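Local coordinates for iron uptake protein A2 (Synechocystis sp., PDB 2VOZ) that binds ferric iron in the periplasm and probably delivers it to an ABC transporter for import, at residues 39-44 / 83-88; 130-135 / 257-262. All coordinates share one frame; numbering follows the deposited sequence.

Contact 1. Residues 39-44 / 83-88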
loop_
_atom_site.group_PDB
_atom_site.type_symbol
_atom_site.label_atom_id
_atom_site.label_comp_id
_atom_site.label_asym_id
_atom_site.label_seq_id
_atom_site.Cartn_x
_atom_site.Cartn_y
_atom_site.Cartn_z
ATOM N N TYR B 39 10.254 13.446 -12.327
ATOM C CA TYR B 39 10.876 12.133 -12.370
ATOM C C TYR B 39 11.631 12.039 -11.052
ATOM O O TYR B 39 12.512 12.854 -10.803
ATOM C CB TYR B 39 11.903 12.055 -13.510
ATOM C CG TYR B 39 11.332 11.959 -14.926
ATOM C CD1 TYR B 39 10.184 12.642 -15.289
ATOM C CD2 TYR B 39 12.001 11.232 -15.913
ATOM C CE1 TYR B 39 9.681 12.580 -16.622
ATOM C CE2 TYR B 39 11.523 11.170 -17.239
ATOM C CZ TYR B 39 10.361 11.840 -17.567
ATOM O OH TYR B 39 9.892 11.827 -18.859
ATOM N N SER B 40 11.282 11.081 -10.209
ATOM C CA SER B 40 11.919 10.980 -8.897
ATOM C C SER B 40 12.275 9.554 -8.516
ATOM O O SER B 40 11.473 8.637 -8.687
ATOM C CB SER B 40 11.029 11.602 -7.812
ATOM O OG SER B 40 11.736 11.543 -6.576
ATOM N N SER B 41 13.476 9.368 -7.965
ATOM C CA SER B 41 13.827 8.058 -7.421
ATOM C C SER B 41 13.517 7.972 -5.935
ATOM O O SER B 41 13.828 6.958 -5.282
ATOM C CB SER B 41 15.310 7.745 -7.653
ATOM O OG SER B 41 16.134 8.670 -6.983
ATOM N N ARG B 42 12.928 9.047 -5.420
ATOM C CA ARG B 42 12.509 9.111 -4.026
ATOM C C ARG B 42 10.996 9.208 -3.919
ATOM O O ARG B 42 10.368 10.107 -4.497
ATOM C CB ARG B 42 13.125 10.346 -3.348
ATOM C CG ARG B 42 12.509 10.628 -1.971
ATOM C CD ARG B 42 12.047 12.061 -1.836
ATOM N NE ARG B 42 11.058 12.207 -0.769
ATOM C CZ ARG B 42 11.365 12.488 0.498
ATOM N NH1 ARG B 42 12.648 12.633 0.863
ATOM N NH2 ARG B 42 10.392 12.632 1.396
ATOM N N HIS B 43 10.397 8.332 -3.133
ATOM C CA HIS B 43 9.003 8.596 -2.804
ATOM C C HIS B 43 8.650 7.956 -1.500
ATOM O O HIS B 43 8.914 6.798 -1.271
ATOM C CB HIS B 43 8.067 8.049 -3.862
ATOM C CG HIS B 43 6.625 8.388 -3.611
ATOM N ND1 HIS B 43 5.781 7.561 -2.899
ATOM C CD2 HIS B 43 5.891 9.470 -3.959
ATOM C CE1 HIS B 43 4.583 8.116 -2.838
ATOM N NE2 HIS B 43 4.623 9.274 -3.474
ATOM N N TYR B 44 8.078 8.764 -0.644
ATOM C CA TYR B 44 7.494 8.252 0.541
ATOM C C TYR B 44 6.033 8.612 0.399
ATOM O O TYR B 44 5.704 9.768 0.045
ATOM C CB TYR B 44 8.249 8.833 1.719
ATOM C CG TYR B 44 9.682 8.299 1.660
ATOM C CD1 TYR B 44 10.010 7.066 2.228
ATOM C CD2 TYR B 44 10.681 8.983 0.968
ATOM C CE1 TYR B 44 11.319 6.549 2.143
ATOM C CE2 TYR B 44 11.966 8.477 0.888
ATOM C CZ TYR B 44 12.278 7.276 1.481
ATOM O OH TYR B 44 13.572 6.796 1.381
ATOM N N LEU B 83 14.249 16.353 -12.369
ATOM C CA LEU B 83 14.727 15.075 -11.868
ATOM C C LEU B 83 15.135 15.286 -10.424
ATOM O O LEU B 83 15.958 16.159 -10.102
ATOM C CB LEU B 83 15.930 14.583 -12.669
ATOM C CG LEU B 83 16.658 13.339 -12.175
ATOM C CD1 LEU B 83 15.722 12.096 -12.270
ATOM C CD2 LEU B 83 17.933 13.132 -13.025
ATOM N N PHE B 84 14.526 14.485 -9.587
ATOM C CA PHE B 84 14.837 14.458 -8.167
ATOM C C PHE B 84 15.496 13.123 -7.876
ATOM O O PHE B 84 14.936 12.049 -8.193
ATOM C CB PHE B 84 13.571 14.581 -7.316
ATOM C CG PHE B 84 13.889 14.724 -5.860
ATOM C CD1 PHE B 84 14.328 13.614 -5.114
ATOM C CD2 PHE B 84 13.870 15.967 -5.275
ATOM C CE1 PHE B 84 14.709 13.777 -3.772
ATOM C CE2 PHE B 84 14.252 16.150 -3.924
ATOM C CZ PHE B 84 14.650 15.063 -3.184
ATOM N N THR B 85 16.668 13.139 -7.236
ATOM C CA THR B 85 17.305 11.885 -6.903
ATOM C C THR B 85 18.131 11.993 -5.617
ATOM O O THR B 85 18.155 13.051 -4.960
ATOM C CB THR B 85 18.113 11.331 -8.118
ATOM O OG1 THR B 85 18.415 9.949 -7.913
ATOM C CG2 THR B 85 19.361 12.100 -8.351
ATOM N N VAL B 86 18.726 10.879 -5.228
ATOM C CA VAL B 86 19.300 10.763 -3.902
ATOM C C VAL B 86 20.785 10.546 -4.134
ATOM O O VAL B 86 21.188 9.651 -4.909
ATOM C CB VAL B 86 18.647 9.609 -3.125
ATOM C CG1 VAL B 86 19.356 9.372 -1.797
ATOM C CG2 VAL B 86 17.150 9.893 -2.944
ATOM N N ASP B 87 21.562 11.401 -3.467
ATOM C CA ASP B 87 23.014 11.387 -3.382
ATOM C C ASP B 87 23.555 12.311 -4.437
ATOM O O ASP B 87 23.156 12.219 -5.619
ATOM C CB ASP B 87 23.617 9.961 -3.519
ATOM C CG ASP B 87 25.031 9.862 -2.953
ATOM O OD1 ASP B 87 25.211 9.144 -1.935
ATOM O OD2 ASP B 87 25.963 10.536 -3.497
ATOM N N ALA B 88 24.475 13.189 -4.024
ATOM C CA ALA B 88 25.140 14.126 -4.959
ATOM C C ALA B 88 25.830 13.349 -6.078
ATOM O O ALA B 88 26.065 13.890 -7.172
ATOM C CB ALA B 88 26.154 15.037 -4.243
#

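Contact 2. Residues 130-135 / 257-262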
loop_
_atom_site.group_PDB
_atom_site.type_symbol
_atom_site.label_atom_id
_atom_site.label_comp_id
_atom_site.label_asym_id
_atom_site.label_seq_id
_atom_site.Cartn_x
_atom_site.Cartn_y
_atom_site.Cartn_z
ATOM N N ALA B 130 23.662 12.168 6.982
ATOM C CA ALA B 130 25.071 12.125 7.407
ATOM C C ALA B 130 25.538 10.697 7.301
ATOM O O ALA B 130 24.757 9.787 7.594
ATOM C CB ALA B 130 25.182 12.609 8.890
ATOM N N ARG B 131 26.786 10.482 6.886
ATOM C CA ARG B 131 27.337 9.137 6.842
ATOM C C ARG B 131 28.150 9.030 8.146
ATOM O O ARG B 131 29.174 9.688 8.323
ATOM C CB ARG B 131 28.176 8.881 5.566
ATOM C CG ARG B 131 28.470 7.365 5.364
ATOM C CD ARG B 131 28.529 7.056 3.880
ATOM N NE ARG B 131 28.637 5.626 3.607
ATOM C CZ ARG B 131 27.620 4.755 3.685
ATOM N NH1 ARG B 131 26.404 5.157 4.048
ATOM N NH2 ARG B 131 27.818 3.471 3.389
ATOM N N VAL B 132 27.628 8.247 9.077
ATOM C CA VAL B 132 28.134 8.267 10.435
ATOM C C VAL B 132 28.785 6.935 10.789
ATOM O O VAL B 132 28.851 6.029 9.967
ATOM C CB VAL B 132 27.002 8.569 11.444
ATOM C CG1 VAL B 132 26.448 10.000 11.247
ATOM C CG2 VAL B 132 25.861 7.497 11.394
ATOM N N LEU B 133 29.252 6.830 12.033
ATOM C CA LEU B 133 29.767 5.570 12.527
ATOM C C LEU B 133 28.776 4.967 13.487
ATOM O O LEU B 133 28.045 5.699 14.202
ATOM C CB LEU B 133 31.076 5.787 13.264
ATOM C CG LEU B 133 32.166 6.550 12.511
ATOM C CD1 LEU B 133 33.522 6.490 13.251
ATOM C CD2 LEU B 133 32.324 6.004 11.108
ATOM N N TYR B 134 28.735 3.641 13.473
ATOM C CA TYR B 134 27.958 2.867 14.428
ATOM C C TYR B 134 28.932 1.989 15.180
ATOM O O TYR B 134 29.911 1.497 14.614
ATOM C CB TYR B 134 26.908 2.019 13.710
ATOM C CG TYR B 134 25.865 2.921 13.107
ATOM C CD1 TYR B 134 25.903 3.257 11.762
ATOM C CD2 TYR B 134 24.904 3.516 13.909
ATOM C CE1 TYR B 134 24.947 4.106 11.194
ATOM C CE2 TYR B 134 23.950 4.368 13.367
ATOM C CZ TYR B 134 23.984 4.660 12.009
ATOM O OH TYR B 134 23.023 5.500 11.498
ATOM N N TYR B 135 28.680 1.781 16.460
ATOM C CA TYR B 135 29.643 0.979 17.233
ATOM C C TYR B 135 28.962 0.114 18.256
ATOM O O TYR B 135 27.893 0.459 18.776
ATOM C CB TYR B 135 30.706 1.870 17.901
ATOM C CG TYR B 135 30.162 2.779 19.001
ATOM C CD1 TYR B 135 29.719 4.086 18.702
ATOM C CD2 TYR B 135 30.070 2.310 20.344
ATOM C CE1 TYR B 135 29.223 4.943 19.698
ATOM C CE2 TYR B 135 29.601 3.169 21.344
ATOM C CZ TYR B 135 29.164 4.458 21.014
ATOM O OH TYR B 135 28.642 5.269 22.014
ATOM N N ARG B 257 36.824 18.843 10.218
ATOM C CA ARG B 257 35.978 19.625 9.309
ATOM C C ARG B 257 34.490 19.537 9.602
ATOM O O ARG B 257 33.752 20.471 9.318
ATOM C CB ARG B 257 36.196 19.146 7.872
ATOM C CG ARG B 257 37.630 19.364 7.334
ATOM C CD ARG B 257 37.740 18.715 5.957
ATOM N NE ARG B 257 36.743 19.267 5.038
ATOM C CZ ARG B 257 36.921 20.344 4.274
ATOM N NH1 ARG B 257 35.927 20.773 3.496
ATOM N NH2 ARG B 257 38.077 21.012 4.308
ATOM N N GLY B 258 34.047 18.380 10.080
ATOM C CA GLY B 258 32.604 18.134 10.255
ATOM C C GLY B 258 32.296 16.760 9.691
ATOM O O GLY B 258 33.079 16.187 8.932
ATOM N N THR B 259 31.116 16.251 10.035
ATOM C CA THR B 259 30.710 14.938 9.580
ATOM C C THR B 259 30.446 15.008 8.058
ATOM O O THR B 259 29.953 15.994 7.547
ATOM C CB THR B 259 29.383 14.592 10.296
ATOM O OG1 THR B 259 29.604 14.584 11.724
ATOM C CG2 THR B 259 28.838 13.232 9.806
ATOM N N HIS B 260 30.667 13.908 7.363
ATOM C CA HIS B 260 30.390 13.893 5.932
ATOM C C HIS B 260 28.869 13.971 5.756
ATOM O O HIS B 260 28.148 13.183 6.335
ATOM C CB HIS B 260 30.916 12.595 5.335
ATOM C CG HIS B 260 30.476 12.359 3.925
ATOM N ND1 HIS B 260 31.075 12.982 2.855
ATOM C CD2 HIS B 260 29.521 11.551 3.408
ATOM C CE1 HIS B 260 30.496 12.572 1.737
ATOM N NE2 HIS B 260 29.549 11.701 2.045
ATOM N N VAL B 261 28.408 14.943 4.988
ATOM C CA VAL B 261 26.976 14.997 4.666
ATOM C C VAL B 261 26.781 14.790 3.157
ATOM O O VAL B 261 27.726 14.965 2.343
ATOM C CB VAL B 261 26.309 16.286 5.149
ATOM C CG1 VAL B 261 26.303 16.334 6.694
ATOM C CG2 VAL B 261 27.000 17.515 4.514
ATOM N N ASN B 262 25.589 14.347 2.788
ATOM C CA ASN B 262 25.238 14.196 1.399
ATOM C C ASN B 262 23.770 14.603 1.293
ATOM O O ASN B 262 23.113 14.779 2.314
ATOM C CB ASN B 262 25.449 12.735 0.974
ATOM C CG ASN B 262 25.698 12.598 -0.500
ATOM O OD1 ASN B 262 25.201 13.399 -1.309
ATOM N ND2 ASN B 262 26.455 11.557 -0.873
#

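Contact 1. Residues 39-44 / 83-88
Tyr-39 and Ser-40 pair in parallel register with Leu-83 and Phe-84 where strand 35-40 ends beside strand 82-86, a buried strand pairing in the central sheet of one alpha/beta lobe of this periplasmic binding protein. Phe-84 makes both backbone bonds between the segments: its N donates almost straight to Tyr-39 O (2.9 Å, 172°), and its O takes the N-H of Ser-41 at 3.1 Å. Past this ladder the chains part, and the last polar tie between the segments joins two hydroxyls, Ser-41 OG to Thr-85 OG1 at 2.8 Å.

On the face of Ser-40 and Phe-84, CG of Phe-84 is anti to its backbone N (chi1 -173°), which puts the ring beside Arg-42, whose CD lies 3.7 Å from Phe-84 CE1. The guanidinium plane stands 80° from the ring. Ser-40 OG, 3.6 Å from Phe-84 CB, donates to a lone pair of Arg-42 O, tying the strand end to the loop that carries the iron ligands His-43 and Tyr-44. An alanine in place of Phe-84 would probably leave the Arg-42 side chain freer to shift and the Phe-294 ring without its aromatic partner.

Arg-42 NE forms a salt bridge with Asp-47, and Phe-294 of helix 288-297 meets both Arg-42 and the Phe-84 ring. Strands 56-61 and 261-268 flank the pair, while helix 64-74 packs on the Tyr-39 and Leu-83 face.

Contact 2. Residues 130-135 / 257-262
His-260, its CG anti to the backbone N (chi1 170°), swings its imidazole alongside Arg-131, so that CD2 at the ring edge meets Arg-131 CB near the ring plane at 3.7 Å. At Thr-259 a chi1 of -60° sets CG2 anti to the backbone N and into the contact, 3.8 Å from Ala-130 CB and 3.9 Å from Arg-131 O, while OG1 turns to bond with Pro-250 O. The methyl also brushes Val-132 CG1.

The backbones join through a single hydrogen bond, from Arg-131 N to His-260 O (3.1 Å, 164°); the same oxygen receives a CA-H contact from Ala-130. Next to it Ala-130 and Val-261 form an antiparallel non-hydrogen-bonded pair, their CA atoms 4.4 Å apart. Strands 124-136 and 261-268 meet here as they pass through the middle of the molecule, consistent with the two-strand hinge that links the lobes in ferric-binding members of the periplasmic binding protein superfamily.

Beyond the pair the segments diverge, and the hydroxyl of Tyr-148 spans the split by bonding to both Arg-131 O and His-260 N. The guanidinium of Arg-131 leads away from the histidine to a salt bridge with Asp-205 and a bond with Asn-170, passing close to Tyr-169, an iron ligand. Helix 168-181 covers His-260 through Ser-176.

Overall arrangement
Both contacts are buried, their centres about 21 Å apart and on opposite sides of the chain's centre, yet one sheet holds both: strand 82-86 of contact 1 neighbours strand 261-268 of contact 2. They touch at Asn-262, whose OD1 probably accepts the N-H of Ala-88 while ND2 makes a weak hydrogen bond to Asp-87 OD2. Contact 1 is a parallel ladder within a lobe, with an aromatic ring and a hydroxyl pair added to its backbone bonds. Contact 2 is briefer and antiparallel, relying on one backbone bond, a methyl and an imidazole edge. Contact 1 carries two iron ligands and also nears the site at Val-86, whereas contact 2 holds no ligand and approaches it through Arg-131.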